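Local coordinates for protein glycerophosphodiester phosphodiesterase (Thermotoga maritima, PDB 1O1Z) that belongs to the glycerophosphodiester phosphodiesterase family and is built on a TIM-barrel fold, at residues Ile14-Arg19 with Ile105-Ile110; Met34-Ile37 with Gly43-Leu46; Lys24-Thr29 with Asp87-Thr92; Asn128-Ser133 with Ser174-Tyr179. One frame throughout, in Å; residues are numbered along the deposited sequence.

Interaction 1: Ile14-Arg19 with Ile105-Ile110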
loop_
_atom_site.group_PDB
_atom_site.type_symbol
_atom_site.label_atom_id
_atom_site.label_comp_id
_atom_site.label_asym_id
_atom_site.label_seq_id
_atom_site.Cartn_x
_atom_site.Cartn_y
_atom_site.Cartn_z
ATOM N N ILE A 14 3.131 -12.798 3.038
ATOM C CA ILE A 14 1.868 -12.067 3.045
ATOM C C ILE A 14 1.597 -11.593 1.617
ATOM O O ILE A 14 2.458 -10.940 1.029
ATOM C CB ILE A 14 1.978 -10.865 3.962
ATOM C CG1 ILE A 14 2.086 -11.310 5.428
ATOM C CG2 ILE A 14 0.808 -9.907 3.807
ATOM C CD1 ILE A 14 2.498 -10.187 6.368
ATOM N N VAL A 15 0.421 -11.897 1.090
ATOM C CA VAL A 15 0.037 -11.470 -0.256
ATOM C C VAL A 15 -1.017 -10.363 -0.146
ATOM O O VAL A 15 -2.108 -10.597 0.382
ATOM C CB VAL A 15 -0.511 -12.625 -1.103
ATOM C CG1 VAL A 15 -1.000 -12.092 -2.439
ATOM C CG2 VAL A 15 0.552 -13.714 -1.278
ATOM N N LEU A 16 -0.693 -9.182 -0.668
ATOM C CA LEU A 16 -1.617 -8.050 -0.704
ATOM C C LEU A 16 -1.977 -7.736 -2.137
ATOM O O LEU A 16 -1.091 -7.628 -2.974
ATOM C CB LEU A 16 -1.022 -6.807 -0.068
ATOM C CG LEU A 16 -0.564 -6.890 1.392
ATOM C CD1 LEU A 16 -0.057 -5.512 1.874
ATOM C CD2 LEU A 16 -1.669 -7.421 2.300
ATOM N N GLY A 17 -3.258 -7.539 -2.392
ATOM C CA GLY A 17 -3.736 -7.136 -3.705
ATOM C C GLY A 17 -3.520 -5.660 -3.932
ATOM O O GLY A 17 -4.081 -4.833 -3.218
ATOM N N HIS A 18 -2.702 -5.323 -4.924
ATOM C CA HIS A 18 -2.367 -3.957 -5.293
ATOM C C HIS A 18 -3.574 -3.250 -5.893
ATOM O O HIS A 18 -4.014 -3.590 -6.998
ATOM C CB HIS A 18 -1.233 -3.993 -6.316
ATOM C CG HIS A 18 -0.771 -2.652 -6.751
ATOM N ND1 HIS A 18 -0.721 -2.281 -8.073
ATOM C CD2 HIS A 18 -0.365 -1.575 -6.039
ATOM C CE1 HIS A 18 -0.274 -1.037 -8.162
ATOM N NE2 HIS A 18 -0.061 -0.577 -6.945
ATOM N N ARG A 19 -4.137 -2.306 -5.137
ATOM C CA ARG A 19 -5.417 -1.694 -5.515
ATOM C C ARG A 19 -6.524 -2.747 -5.620
ATOM O O ARG A 19 -7.451 -2.652 -6.426
ATOM C CB ARG A 19 -5.258 -0.875 -6.793
ATOM C CG ARG A 19 -4.047 -0.000 -6.822
ATOM C CD ARG A 19 -3.961 0.918 -8.020
ATOM N NE ARG A 19 -2.635 1.500 -8.110
ATOM C CZ ARG A 19 -2.119 2.060 -9.186
ATOM N NH1 ARG A 19 -2.820 2.178 -10.299
ATOM N NH2 ARG A 19 -0.865 2.496 -9.158
ATOM N N ILE A 105 -5.429 -7.490 6.274
ATOM C CA ILE A 105 -4.565 -6.312 6.330
ATOM C C ILE A 105 -5.018 -5.298 5.310
ATOM O O ILE A 105 -5.301 -5.649 4.144
ATOM C CB ILE A 105 -3.106 -6.741 6.043
ATOM C CG1 ILE A 105 -2.634 -7.708 7.137
ATOM C CG2 ILE A 105 -2.180 -5.557 5.824
ATOM C CD1 ILE A 105 -1.357 -8.434 6.793
ATOM N N ILE A 106 -5.018 -4.033 5.697
ATOM C CA ILE A 106 -5.162 -2.957 4.731
ATOM C C ILE A 106 -3.935 -2.053 4.813
ATOM O O ILE A 106 -3.662 -1.455 5.861
ATOM C CB ILE A 106 -6.435 -2.132 4.933
ATOM C CG1 ILE A 106 -7.689 -3.014 4.853
ATOM C CG2 ILE A 106 -6.543 -1.064 3.880
ATOM C CD1 ILE A 106 -8.968 -2.268 5.239
ATOM N N ASN A 107 -3.186 -2.002 3.735
ATOM C CA ASN A 107 -2.036 -1.128 3.589
ATOM C C ASN A 107 -2.537 0.131 2.918
ATOM O O ASN A 107 -2.885 0.113 1.755
ATOM C CB ASN A 107 -0.944 -1.820 2.776
ATOM C CG ASN A 107 0.177 -0.933 2.395
ATOM O OD1 ASN A 107 0.837 -1.207 1.387
ATOM N ND2 ASN A 107 0.445 0.115 3.178
ATOM N N ILE A 108 -2.624 1.208 3.696
ATOM C CA ILE A 108 -3.102 2.496 3.215
ATOM C C ILE A 108 -1.925 3.350 2.811
ATOM O O ILE A 108 -1.164 3.776 3.663
ATOM C CB ILE A 108 -3.899 3.195 4.343
ATOM C CG1 ILE A 108 -5.085 2.355 4.811
ATOM C CG2 ILE A 108 -4.385 4.568 3.919
ATOM C CD1 ILE A 108 -5.703 2.816 6.104
ATOM N N GLU A 109 -1.792 3.627 1.516
ATOM C CA GLU A 109 -0.770 4.534 1.032
ATOM C C GLU A 109 -1.340 5.936 1.055
ATOM O O GLU A 109 -2.318 6.246 0.372
ATOM C CB GLU A 109 -0.246 4.177 -0.360
ATOM C CG GLU A 109 0.831 5.175 -0.779
ATOM C CD GLU A 109 1.418 5.021 -2.161
ATOM O OE1 GLU A 109 1.219 3.981 -2.813
ATOM O OE2 GLU A 109 2.081 5.996 -2.598
ATOM N N ILE A 110 -0.687 6.804 1.809
ATOM C CA ILE A 110 -1.091 8.192 1.919
ATOM C C ILE A 110 -0.513 8.941 0.732
ATOM O O ILE A 110 0.711 9.082 0.611
ATOM C CB ILE A 110 -0.547 8.818 3.200
ATOM C CG1 ILE A 110 -0.813 7.957 4.431
ATOM C CG2 ILE A 110 -1.120 10.233 3.320
ATOM C CD1 ILE A 110 -2.193 7.951 4.835
#

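Interaction 2: Met34-Ile37 with Gly43-Leu46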
loop_
_atom_site.group_PDB
_atom_site.type_symbol
_atom_site.label_atom_id
_atom_site.label_comp_id
_atom_site.label_asym_id
_atom_site.label_seq_id
_atom_site.Cartn_x
_atom_site.Cartn_y
_atom_site.Cartn_z
ATOM N N MET A 34 -12.832 -6.781 -2.476
ATOM C CA MET A 34 -13.555 -7.992 -2.049
ATOM C C MET A 34 -13.061 -9.230 -2.814
ATOM O O MET A 34 -12.905 -10.298 -2.232
ATOM C CB MET A 34 -15.071 -7.788 -2.170
ATOM C CG MET A 34 -15.579 -6.687 -1.201
ATOM S SD MET A 34 -17.444 -6.604 -1.231
ATOM C CE MET A 34 -17.728 -5.943 -2.850
ATOM N N LYS A 35 -12.816 -9.077 -4.110
ATOM C CA LYS A 35 -12.340 -10.187 -4.934
ATOM C C LYS A 35 -10.922 -10.647 -4.560
ATOM O O LYS A 35 -10.608 -11.828 -4.668
ATOM C CB LYS A 35 -12.419 -9.839 -6.427
ATOM C CG LYS A 35 -13.836 -9.746 -6.975
ATOM C CD LYS A 35 -14.452 -11.095 -7.124
ATOM C CE LYS A 35 -15.928 -10.977 -7.477
ATOM N NZ LYS A 35 -16.565 -12.312 -7.500
ATOM N N ALA A 36 -10.074 -9.721 -4.104
ATOM C CA ALA A 36 -8.745 -10.095 -3.623
ATOM C C ALA A 36 -8.862 -10.982 -2.400
ATOM O O ALA A 36 -8.190 -11.986 -2.279
ATOM C CB ALA A 36 -7.932 -8.847 -3.288
ATOM N N ILE A 37 -9.744 -10.606 -1.484
ATOM C CA ILE A 37 -9.946 -11.388 -0.259
ATOM C C ILE A 37 -10.569 -12.747 -0.579
ATOM O O ILE A 37 -10.163 -13.781 -0.040
ATOM C CB ILE A 37 -10.812 -10.584 0.759
ATOM C CG1 ILE A 37 -10.185 -9.235 1.104
ATOM C CG2 ILE A 37 -11.080 -11.422 2.017
ATOM C CD1 ILE A 37 -8.741 -9.296 1.540
ATOM N N GLY A 43 -4.665 -9.468 2.419
ATOM C CA GLY A 43 -5.180 -8.121 2.501
ATOM C C GLY A 43 -5.046 -7.387 1.185
ATOM O O GLY A 43 -4.866 -8.004 0.142
ATOM N N VAL A 44 -5.121 -6.070 1.251
ATOM C CA VAL A 44 -5.084 -5.225 0.074
ATOM C C VAL A 44 -4.257 -4.000 0.344
ATOM O O VAL A 44 -4.082 -3.631 1.499
ATOM C CB VAL A 44 -6.500 -4.800 -0.359
ATOM C CG1 VAL A 44 -7.381 -5.998 -0.757
ATOM C CG2 VAL A 44 -7.208 -3.976 0.730
ATOM N N GLU A 45 -3.730 -3.407 -0.710
ATOM C CA GLU A 45 -3.098 -2.089 -0.671
ATOM C C GLU A 45 -4.012 -1.141 -1.413
ATOM O O GLU A 45 -4.617 -1.500 -2.443
ATOM C CB GLU A 45 -1.706 -2.166 -1.310
ATOM C CG GLU A 45 -0.900 -0.888 -1.329
ATOM C CD GLU A 45 -1.254 0.085 -2.453
ATOM O OE1 GLU A 45 -1.838 -0.327 -3.484
ATOM O OE2 GLU A 45 -0.933 1.300 -2.302
ATOM N N LEU A 46 -4.112 0.086 -0.916
ATOM C CA LEU A 46 -4.935 1.096 -1.573
ATOM C C LEU A 46 -4.360 2.475 -1.336
ATOM O O LEU A 46 -3.473 2.644 -0.505
ATOM C CB LEU A 46 -6.374 0.979 -1.092
ATOM C CG LEU A 46 -6.651 1.118 0.401
ATOM C CD1 LEU A 46 -6.620 2.578 0.862
ATOM C CD2 LEU A 46 -7.985 0.494 0.754
#

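Interaction 3: Lys24-Thr29 with Asp87-Thr92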
loop_
_atom_site.group_PDB
_atom_site.type_symbol
_atom_site.label_atom_id
_atom_site.label_comp_id
_atom_site.label_asym_id
_atom_site.label_seq_id
_atom_site.Cartn_x
_atom_site.Cartn_y
_atom_site.Cartn_z
ATOM N N LYS A 24 -7.833 -8.219 -12.612
ATOM C CA LYS A 24 -9.126 -8.727 -13.092
ATOM C C LYS A 24 -10.328 -7.795 -12.862
ATOM O O LYS A 24 -11.362 -7.940 -13.527
ATOM C CB LYS A 24 -9.424 -10.086 -12.453
ATOM C CG LYS A 24 -8.546 -11.224 -12.960
ATOM C CD LYS A 24 -9.108 -12.593 -12.531
ATOM C CE LYS A 24 -8.305 -13.761 -13.144
ATOM N NZ LYS A 24 -9.034 -15.078 -13.103
ATOM N N TYR A 25 -10.188 -6.860 -11.926
ATOM C CA TYR A 25 -11.262 -5.961 -11.540
ATOM C C TYR A 25 -10.739 -4.539 -11.476
ATOM O O TYR A 25 -9.546 -4.307 -11.272
ATOM C CB TYR A 25 -11.827 -6.390 -10.188
ATOM C CG TYR A 25 -12.338 -7.806 -10.236
ATOM C CD1 TYR A 25 -13.589 -8.090 -10.768
ATOM C CD2 TYR A 25 -11.524 -8.876 -9.856
ATOM C CE1 TYR A 25 -14.040 -9.408 -10.858
ATOM C CE2 TYR A 25 -11.970 -10.178 -9.932
ATOM C CZ TYR A 25 -13.219 -10.442 -10.432
ATOM O OH TYR A 25 -13.640 -11.764 -10.523
ATOM N N LEU A 26 -11.632 -3.573 -11.616
ATOM C CA LEU A 26 -11.197 -2.185 -11.670
ATOM C C LEU A 26 -10.501 -1.760 -10.369
ATOM O O LEU A 26 -11.052 -1.877 -9.263
ATOM C CB LEU A 26 -12.377 -1.268 -11.971
ATOM C CG LEU A 26 -12.052 0.229 -12.052
ATOM C CD1 LEU A 26 -11.097 0.517 -13.191
ATOM C CD2 LEU A 26 -13.325 1.079 -12.165
ATOM N N GLU A 27 -9.275 -1.252 -10.516
ATOM C CA GLU A 27 -8.436 -0.893 -9.398
ATOM C C GLU A 27 -9.143 -0.005 -8.390
ATOM O O GLU A 27 -9.890 0.925 -8.732
ATOM C CB GLU A 27 -7.188 -0.171 -9.860
ATOM C CG GLU A 27 -7.465 1.065 -10.684
ATOM C CD GLU A 27 -6.199 1.828 -10.947
ATOM O OE1 GLU A 27 -5.507 1.415 -11.894
ATOM O OE2 GLU A 27 -5.904 2.801 -10.214
ATOM N N ASN A 28 -8.859 -0.284 -7.134
ATOM C CA ASN A 28 -9.278 0.573 -6.027
ATOM C C ASN A 28 -10.798 0.665 -5.817
ATOM O O ASN A 28 -11.277 1.574 -5.135
ATOM C CB ASN A 28 -8.604 1.952 -6.096
ATOM C CG ASN A 28 -7.245 1.982 -5.444
ATOM O OD1 ASN A 28 -6.958 1.208 -4.520
ATOM N ND2 ASN A 28 -6.381 2.859 -5.939
ATOM N N THR A 29 -11.542 -0.292 -6.365
ATOM C CA THR A 29 -12.990 -0.380 -6.122
ATOM C C THR A 29 -13.316 -1.409 -5.072
ATOM O O THR A 29 -12.525 -2.331 -4.814
ATOM C CB THR A 29 -13.766 -0.766 -7.396
ATOM O OG1 THR A 29 -13.344 -2.070 -7.873
ATOM C CG2 THR A 29 -13.525 0.235 -8.517
ATOM N N ASP A 87 -20.402 6.788 -11.521
ATOM C CA ASP A 87 -21.574 5.952 -11.219
ATOM C C ASP A 87 -21.353 4.973 -10.083
ATOM O O ASP A 87 -21.640 3.777 -10.164
ATOM C CB ASP A 87 -22.122 5.255 -12.456
ATOM C CG ASP A 87 -23.632 5.035 -12.374
ATOM O OD1 ASP A 87 -24.349 5.815 -11.649
ATOM O OD2 ASP A 87 -24.177 4.117 -13.031
ATOM N N GLY A 88 -20.822 5.511 -9.002
ATOM C CA GLY A 88 -20.729 4.800 -7.758
ATOM C C GLY A 88 -19.467 3.995 -7.598
ATOM O O GLY A 88 -19.327 3.356 -6.564
ATOM N N LYS A 89 -18.546 4.013 -8.577
ATOM C CA LYS A 89 -17.387 3.112 -8.503
ATOM C C LYS A 89 -16.317 3.609 -7.540
ATOM O O LYS A 89 -15.613 2.800 -6.939
ATOM C CB LYS A 89 -16.771 2.880 -9.886
ATOM C CG LYS A 89 -17.683 2.065 -10.765
ATOM C CD LYS A 89 -17.067 1.822 -12.126
ATOM C CE LYS A 89 -17.953 0.914 -12.990
ATOM N NZ LYS A 89 -19.249 1.553 -13.358
ATOM N N ILE A 90 -16.169 4.914 -7.391
ATOM C CA ILE A 90 -15.190 5.421 -6.440
ATOM C C ILE A 90 -15.703 5.164 -5.045
ATOM O O ILE A 90 -16.894 5.258 -4.792
ATOM C CB ILE A 90 -14.883 6.900 -6.664
ATOM C CG1 ILE A 90 -13.592 7.276 -5.937
ATOM C CG2 ILE A 90 -16.036 7.781 -6.254
ATOM C CD1 ILE A 90 -13.083 8.678 -6.336
ATOM N N THR A 91 -14.810 4.793 -4.138
ATOM C CA THR A 91 -15.169 4.507 -2.774
ATOM C C THR A 91 -14.368 5.316 -1.762
ATOM O O THR A 91 -13.450 6.028 -2.108
ATOM C CB THR A 91 -15.084 2.980 -2.516
ATOM O OG1 THR A 91 -15.690 2.631 -1.264
ATOM C CG2 THR A 91 -13.685 2.470 -2.438
ATOM N N THR A 92 -14.814 5.254 -0.527
ATOM C CA THR A 92 -14.170 5.973 0.573
ATOM C C THR A 92 -13.479 4.970 1.467
ATOM O O THR A 92 -13.807 3.783 1.487
ATOM C CB THR A 92 -15.182 6.726 1.386
ATOM O OG1 THR A 92 -16.133 5.824 1.967
ATOM C CG2 THR A 92 -16.016 7.690 0.488
HETATM O O HOH W 1 -12.257 4.100 -5.202
#

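Interaction 4: Asn128-Ser133 with Ser174-Tyr179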
loop_
_atom_site.group_PDB
_atom_site.type_symbol
_atom_site.label_atom_id
_atom_site.label_comp_id
_atom_site.label_asym_id
_atom_site.label_seq_id
_atom_site.Cartn_x
_atom_site.Cartn_y
_atom_site.Cartn_z
ATOM N N ASN A 128 -5.085 -4.003 12.174
ATOM C CA ASN A 128 -4.464 -4.575 10.970
ATOM C C ASN A 128 -4.320 -3.583 9.818
ATOM O O ASN A 128 -4.540 -3.919 8.661
ATOM C CB ASN A 128 -5.166 -5.869 10.543
ATOM C CG ASN A 128 -4.712 -7.051 11.372
ATOM O OD1 ASN A 128 -3.493 -7.219 11.603
ATOM N ND2 ASN A 128 -5.641 -7.893 11.765
ATOM N N LEU A 129 -3.861 -2.389 10.141
ATOM C CA LEU A 129 -3.530 -1.373 9.166
ATOM C C LEU A 129 -2.032 -1.162 9.105
ATOM O O LEU A 129 -1.337 -1.233 10.143
ATOM C CB LEU A 129 -4.183 -0.050 9.532
ATOM C CG LEU A 129 -5.680 -0.107 9.639
ATOM C CD1 LEU A 129 -6.212 1.240 10.042
ATOM C CD2 LEU A 129 -6.343 -0.579 8.334
ATOM N N ILE A 130 -1.532 -0.923 7.900
ATOM C CA ILE A 130 -0.174 -0.464 7.670
ATOM C C ILE A 130 -0.262 0.817 6.856
ATOM O O ILE A 130 -0.854 0.814 5.783
ATOM C CB ILE A 130 0.666 -1.486 6.881
ATOM C CG1 ILE A 130 0.758 -2.819 7.597
ATOM C CG2 ILE A 130 2.076 -0.931 6.653
ATOM C CD1 ILE A 130 1.243 -3.970 6.674
ATOM N N PHE A 131 0.278 1.919 7.374
ATOM C CA PHE A 131 0.310 3.206 6.658
ATOM C C PHE A 131 1.620 3.314 5.930
ATOM O O PHE A 131 2.673 3.115 6.530
ATOM C CB PHE A 131 0.165 4.377 7.635
ATOM C CG PHE A 131 -1.081 4.267 8.471
ATOM C CD1 PHE A 131 -2.326 4.591 7.913
ATOM C CD2 PHE A 131 -1.033 3.776 9.768
ATOM C CE1 PHE A 131 -3.493 4.461 8.704
ATOM C CE2 PHE A 131 -2.200 3.643 10.514
ATOM C CZ PHE A 131 -3.429 4.000 9.948
ATOM N N SER A 132 1.592 3.654 4.655
ATOM C CA SER A 132 2.817 3.826 3.928
ATOM C C SER A 132 2.762 5.105 3.120
ATOM O O SER A 132 1.699 5.705 2.897
ATOM C CB SER A 132 3.105 2.632 3.019
ATOM O OG SER A 132 2.041 2.411 2.100
ATOM N N SER A 133 3.942 5.552 2.720
ATOM C CA SER A 133 4.083 6.768 1.937
ATOM C C SER A 133 5.504 6.866 1.427
ATOM O O SER A 133 6.454 6.372 2.053
ATOM C CB SER A 133 3.754 8.010 2.775
ATOM O OG SER A 133 3.834 9.204 1.995
ATOM N N SER A 174 7.773 -1.603 8.656
ATOM C CA SER A 174 8.041 -2.267 7.380
ATOM C C SER A 174 8.777 -1.340 6.414
ATOM O O SER A 174 8.811 -0.106 6.575
ATOM C CB SER A 174 6.733 -2.736 6.762
ATOM O OG SER A 174 5.798 -1.679 6.637
ATOM N N LEU A 175 9.390 -1.973 5.422
ATOM C CA LEU A 175 10.002 -1.285 4.293
ATOM C C LEU A 175 9.393 -1.872 3.037
ATOM O O LEU A 175 9.316 -3.082 2.905
ATOM C CB LEU A 175 11.497 -1.501 4.275
ATOM C CG LEU A 175 12.230 -0.981 5.509
ATOM C CD1 LEU A 175 13.697 -1.415 5.495
ATOM C CD2 LEU A 175 12.152 0.541 5.604
ATOM N N HIS A 176 8.929 -0.993 2.153
ATOM C CA HIS A 176 8.215 -1.389 0.946
ATOM C C HIS A 176 9.109 -1.012 -0.210
ATOM O O HIS A 176 9.204 0.153 -0.579
ATOM C CB HIS A 176 6.874 -0.654 0.883
ATOM C CG HIS A 176 5.952 -0.969 2.025
ATOM N ND1 HIS A 176 4.582 -0.901 1.907
ATOM C CD2 HIS A 176 6.201 -1.349 3.308
ATOM C CE1 HIS A 176 4.023 -1.221 3.069
ATOM N NE2 HIS A 176 4.985 -1.488 3.940
ATOM N N VAL A 177 9.788 -2.011 -0.750
ATOM C CA VAL A 177 10.892 -1.786 -1.679
ATOM C C VAL A 177 10.524 -2.300 -3.068
ATOM O O VAL A 177 9.807 -3.290 -3.243
ATOM C CB VAL A 177 12.188 -2.423 -1.166
ATOM C CG1 VAL A 177 12.427 -2.048 0.307
ATOM C CG2 VAL A 177 12.129 -3.857 -1.274
ATOM N N PRO A 178 10.977 -1.617 -4.100
ATOM C CA PRO A 178 10.755 -2.111 -5.452
ATOM C C PRO A 178 11.479 -3.427 -5.623
ATOM O O PRO A 178 12.579 -3.596 -5.125
ATOM C CB PRO A 178 11.359 -1.030 -6.341
ATOM C CG PRO A 178 12.090 -0.117 -5.455
ATOM C CD PRO A 178 11.719 -0.348 -4.068
ATOM N N TYR A 179 10.884 -4.379 -6.323
ATOM C CA TYR A 179 11.574 -5.668 -6.470
ATOM C C TYR A 179 12.941 -5.605 -7.168
ATOM O O TYR A 179 13.791 -6.467 -6.962
ATOM C CB TYR A 179 10.661 -6.710 -7.138
ATOM C CG TYR A 179 10.216 -6.383 -8.522
ATOM C CD1 TYR A 179 10.995 -6.702 -9.627
ATOM C CD2 TYR A 179 8.950 -5.821 -8.752
ATOM C CE1 TYR A 179 10.570 -6.434 -10.905
ATOM C CE2 TYR A 179 8.510 -5.580 -10.026
ATOM C CZ TYR A 179 9.314 -5.880 -11.100
ATOM O OH TYR A 179 8.866 -5.608 -12.371
HETATM O O HOH W 2 2.663 0.430 0.247
#

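Interaction 1: Ile14-Arg19 with Ile105-Ile110
Leu16 reaches from strand 14-18 into the barrel interior to meet Ile105 and Asn107. Its CB leaves the backbone on the side of strand 105-110, and CG, set anti to the carbonyl carbon (chi1 -58°), spreads two methyls over different partners. CD2 lies against the beta-branch of Ile105, 4.0 Å from Ile105 CG2 and 4.1 Å from Ile105 CB. CD1 comes 3.9 Å from Asn107 CB, so it meets the aliphatic part of that residue and leaves the amide to strand 129-133: Asn107 ND2 donates to Ile130 O and Ser132 OG. Two residues earlier on the same strand, Ile14 CG2 meets the far end of the same isoleucine, 4.0 Å from Ile105 CD1. Ile105 is thus held at its CG2 branch by Leu16 and at its tip by Ile14, the side chains crossing at about a right angle in both pairs. The two strands are not sheet neighbours. Strand 43-50 runs between them and bonds to both, and the axes approach to 8.4 Å at an angle of 51°. Residues of next-but-one parallel strands meeting by their inward side chains, across a sheet coiled this strongly, make up the interior of a TIM barrel.

Interaction 2: Met34-Ile37 with Gly43-Leu46
No ring or other flat side chain takes part in the meeting of Ala36 and Ile37 with Gly43 and Val44; instead Ile37 CD1 packs on the backbone of Gly43, 3.9 Å from Gly43 CA and 4.2 Å from Gly43 N. Ile37 leaves the helix alongside the strand and not straight at it; its two bent torsions (chi1 -57°, chi2 -52°) bring CD1 round to it. The same methyl also lies 4.2 Å from Val44 CG1. That valine branch faces the helix and is shared, since Ala36 CB, from the preceding residue, presses on it at 3.9 Å. Val44 CG1 therefore touches both, the short side chain and the tip of the longer one, and the small Ala36 is consistent with a close approach of helix and strand, Ile37 CA lying 6.4 Å from Gly43 CA. Phe33, a turn earlier on the helix, touches Val44 and Leu46 as well, while Glu45 turns to the other side of the strand, where it meets Asn107. Strand 43-50 thus gives one side to helix 30-38 and the other to the barrel interior. With strand 14-18, its parallel neighbour, the pair completes the first beta-alpha-beta crossover of the TIM barrel, with the helix packed on the outside of the two strands it links.

Interaction 3: Lys24-Thr29 with Asp87-Thr92
A type II beta turn from Leu26 to Thr29, just ahead of helix 30-38, is the part of this loop that meets Lys89 and Thr91. Thr29 is the N-cap of that helix. Its OG1, placed between the backbone N and the carbonyl carbon (chi1 61°), receives the N-H of Ala32 and donates its own proton to Leu26 O at 2.7 Å. That donor lies in the carbonyl plane, at a C=O...O angle of 148°. The backbone bond of the turn, Thr29 N to Leu26 O, is weak at 3.3 Å, so the hydroxyl gives the firmer closure. The other branch, Thr29 CG2, touches Lys89 O at 3.7 Å.

In the TIM-barrel layout this turn belongs to the connection that follows strand 14-18, while 87-92 lies in the long excursion between strands 43-50 and 105-110, joining helix 79-85 to helix 93-99. A Schellman motif with Asp87 as C-prime residue ends the first of these, and Thr92 N-caps the second.

Leu26 crosses Lys89 at about a right angle, Leu26 CD2 lying 3.8 Å from Lys89 CD; beyond it the lysine bends at chi4 and carries its amine away. Deeper in, Thr91 CG2 rests 3.7 Å from Asn28 O. This carbonyl also accepts a proton from a water at 2.7 Å, and the water in turn accepts a hydrogen bond from Thr91 N at 2.9 Å, bridging the backbones. The amide of Asn28 faces elsewhere, its ND2 donating to Asp47 OD1.

Interaction 4: Asn128-Ser133 with Ser174-Tyr179
Ile130 and Ser132 of strand 129-133 both pack against the ring of His176. Ile130 CG2 approaches the edge of the imidazole, near its plane, 4.0 Å from His176 NE2. The same methyl touches the serine that grips that nitrogen, lying 3.8 Å from Ser174 OG. Ser132 comes in obliquely, its CB 4.0 Å from His176 CE1.

Both ring nitrogens have polar partners. Ser174, two residues earlier on the same strand, pairs its OG with His176 NE2 at 2.8 Å, and either group could be the donor. At the other nitrogen a water stands 2.9 Å from His176 ND1 and 2.8 Å from Ser132 OG, tying the two strands together. With CG anti to the carbonyl carbon (chi1 -62°), the ring is turned toward strand 129-133, and two anchored nitrogens limit its rotation.

Farther out, the Asn107 amide is the second-shell partner of Ser132 OG and so steadies the serine that shares the water. Phe202 meets the His176 ring with planes at about 45°.

Strand 148-151 runs between strands 129-133 and 174-178, whose axes approach to 8.7 Å and diverge by 46°, so the contact is made through the barrel interior. Phe131 faces outward instead, against Val119 and Ser123; Ser123 is, with Arg126, a residue of the sodium site. Strand 105-110 thus flanks 129-133 on its far side, strand 200-204 flanks 174-178, and helix 116-123 lies against the outer face of 129-133.

In the fold
Interactions 1 and 4 occupy the inside of the barrel, their centres about 8 Å apart, and are joined by backbone bonds between neighbouring strands 105-110 and 129-133. Interaction 2 lies on the outer side of strand 43-50, the strand that separates the two of interaction 1; those centres are about 7 Å apart. Interaction 3 is more peripheral, its centre about 15 Å from that of interaction 1 and about 22 Å from that of interaction 4, but Arg19, just after strand 14-18, ties it in through a salt bridge to Glu27. Along the chain, interaction 1 encloses interaction 3, which encloses interaction 2; interaction 4 follows. Together they sample the barrel interior, the strand-helix interface and the loops leading into the helices.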